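Local coordinates for protein DegQ (Legionella pneumophila, PDB 4YO1) that probably acts as a periplasmic serine endopeptidase of the HtrA family, this chain holding the trypsin-like protease domain and the first PDZ domain, at residues 299-304 with 334-339. The protein carries 1 engineered substitution. Residues are numbered along the deposited sequence; the frame is centred on the assembly and turned at random.
Sequences SGDVIV and ILRDNK
A salt bridge joins D301 to R336. Its clear bond runs from R336 NE to D301 OD1 (2.8 Å), which lies near the guanidinium plane and is met on its syn side; NH2 to OD2 is modelled implausibly short, so the exact geometry of that pair is doubtful, and a weak bond also runs from NE to OD2. The two flat groups are not coplanar, their planes standing 37° apart. With CG anti to the backbone N (chi1 178°), R336 CG lies 3.2 Å from D301 OD1; the bend at chi3 then places NE. The buried carboxylate is gripped further, OD2 also accepting from the backbone N of K298, and the I334 CD1 methyl lies against D301 OD2 at 3.5 Å. R336 NH2 has a second acceptor in the carbonyl of G296.

Between the backbones, V302 O receives a CA-H...O contact from I334 CA (3.2 Å) and lies 2.9 Å from L335 N.

The apolar contacts are few. V302 and L335 sit CB to CB at 4.4 Å and both reach F278, whereas I303 CG1 approaches I334 CG2 (4.3 Å), and I334 also packs on L341 and L343 of strand 339-346.

Beyond R336, a type I' turn from R336 to K339 leads into strand 339-346. The contact thus pairs strand 302-306 antiparallel with strand 329-336, next to the turn of the hairpin 329-336/339-346, in the antiparallel sheet of the PDZ domain.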
loop_
_atom_site.group_PDB
_atom_site.type_symbol
_atom_site.label_atom_id
_atom_site.label_comp_id
_atom_site.label_asym_id
_atom_site.label_seq_id
_atom_site.Cartn_x
_atom_site.Cartn_y
_atom_site.Cartn_z
ATOM N N SER A 299 -3.838 40.423 -13.632
ATOM C CA SER A 299 -3.274 40.793 -12.344
ATOM C C SER A 299 -2.917 42.265 -12.348
ATOM O O SER A 299 -2.571 42.823 -13.398
ATOM C CB SER A 299 -2.014 39.979 -12.053
ATOM O OG SER A 299 -2.276 38.587 -12.099
ATOM N N GLY A 300 -2.988 42.891 -11.175
ATOM C CA GLY A 300 -2.671 44.300 -11.052
ATOM C C GLY A 300 -3.893 45.169 -11.290
ATOM O O GLY A 300 -3.835 46.392 -11.129
ATOM N N ASP A 301 -5.002 44.547 -11.686
ATOM C CA ASP A 301 -6.266 45.262 -11.791
ATOM C C ASP A 301 -6.873 45.544 -10.415
ATOM O O ASP A 301 -6.384 45.061 -9.389
ATOM C CB ASP A 301 -7.256 44.491 -12.661
ATOM C CG ASP A 301 -6.820 44.418 -14.109
ATOM O OD1 ASP A 301 -5.771 45.013 -14.442
ATOM O OD2 ASP A 301 -7.527 43.770 -14.916
ATOM N N VAL A 302 -7.934 46.340 -10.402
ATOM C CA VAL A 302 -8.572 46.751 -9.165
ATOM C C VAL A 302 -10.080 46.719 -9.315
ATOM O O VAL A 302 -10.651 47.503 -10.070
ATOM C CB VAL A 302 -8.155 48.179 -8.772
ATOM C CG1 VAL A 302 -8.907 48.632 -7.532
ATOM C CG2 VAL A 302 -6.654 48.252 -8.544
ATOM N N ILE A 303 -10.728 45.812 -8.594
ATOM C CA ILE A 303 -12.184 45.759 -8.603
ATOM C C ILE A 303 -12.774 46.810 -7.674
ATOM O O ILE A 303 -12.332 46.968 -6.541
ATOM C CB ILE A 303 -12.711 44.374 -8.205
ATOM C CG1 ILE A 303 -12.255 43.322 -9.215
ATOM C CG2 ILE A 303 -14.230 44.377 -8.118
ATOM C CD1 ILE A 303 -11.102 42.505 -8.734
ATOM N N VAL A 304 -13.767 47.536 -8.169
ATOM C CA VAL A 304 -14.424 48.549 -7.366
ATOM C C VAL A 304 -15.909 48.225 -7.236
ATOM O O VAL A 304 -16.582 48.706 -6.325
ATOM C CB VAL A 304 -14.226 49.946 -7.974
ATOM C CG1 VAL A 304 -14.775 51.027 -7.040
ATOM C CG2 VAL A 304 -12.750 50.187 -8.257
ATOM N N ILE A 334 -13.721 47.052 -13.126
ATOM C CA ILE A 334 -12.322 46.998 -12.741
ATOM C C ILE A 334 -11.683 48.318 -13.122
ATOM O O ILE A 334 -12.327 49.181 -13.715
ATOM C CB ILE A 334 -11.568 45.874 -13.465
ATOM C CG1 ILE A 334 -11.360 46.240 -14.937
ATOM C CG2 ILE A 334 -12.314 44.556 -13.327
ATOM C CD1 ILE A 334 -10.639 45.188 -15.735
ATOM N N LEU A 335 -10.414 48.475 -12.781
ATOM C CA LEU A 335 -9.711 49.701 -13.094
ATOM C C LEU A 335 -8.249 49.381 -13.362
ATOM O O LEU A 335 -7.428 49.321 -12.448
ATOM C CB LEU A 335 -9.868 50.706 -11.955
ATOM C CG LEU A 335 -9.992 52.174 -12.366
ATOM C CD1 LEU A 335 -10.389 53.035 -11.193
ATOM C CD2 LEU A 335 -8.691 52.665 -12.931
ATOM N N ARG A 336 -7.945 49.173 -14.637
ATOM C CA ARG A 336 -6.606 48.824 -15.090
ATOM C C ARG A 336 -5.924 50.041 -15.699
ATOM O O ARG A 336 -6.385 50.560 -16.711
ATOM C CB ARG A 336 -6.700 47.715 -16.137
ATOM C CG ARG A 336 -5.376 47.281 -16.732
ATOM C CD ARG A 336 -5.585 46.171 -17.754
ATOM N NE ARG A 336 -6.326 45.043 -17.194
ATOM C CZ ARG A 336 -7.300 44.394 -17.827
ATOM N NH1 ARG A 336 -7.655 44.759 -19.050
ATOM N NH2 ARG A 336 -7.919 43.379 -17.237
ATOM N N ASP A 337 -4.834 50.483 -15.075
ATOM C CA ASP A 337 -4.066 51.645 -15.521
ATOM C C ASP A 337 -4.958 52.845 -15.835
ATOM O O ASP A 337 -5.077 53.256 -16.988
ATOM C CB ASP A 337 -3.199 51.285 -16.727
ATOM C CG ASP A 337 -2.157 52.341 -17.034
ATOM O OD1 ASP A 337 -1.158 52.402 -16.285
ATOM O OD2 ASP A 337 -2.338 53.104 -18.014
ATOM N N ASN A 338 -5.670 53.314 -14.822
ATOM C CA ASN A 338 -6.505 54.504 -14.899
ATOM C C ASN A 338 -7.736 54.426 -15.774
ATOM O O ASN A 338 -8.475 55.393 -15.879
ATOM C CB ASN A 338 -5.676 55.679 -15.407
ATOM C CG ASN A 338 -5.623 55.730 -16.925
ATOM O OD1 ASN A 338 -5.915 54.738 -17.597
ATOM N ND2 ASN A 338 -5.261 56.884 -17.472
ATOM N N LYS A 339 -7.984 53.292 -16.399
ATOM C CA LYS A 339 -9.136 53.227 -17.272
ATOM C C LYS A 339 -10.120 52.244 -16.737
ATOM O O LYS A 339 -9.773 51.101 -16.470
ATOM C CB LYS A 339 -8.718 52.820 -18.679
ATOM C CG LYS A 339 -7.597 53.656 -19.266
ATOM C CD LYS A 339 -7.617 53.572 -20.783
ATOM C CE LYS A 339 -7.886 52.148 -21.242
ATOM N NZ LYS A 339 -8.179 52.068 -22.698
#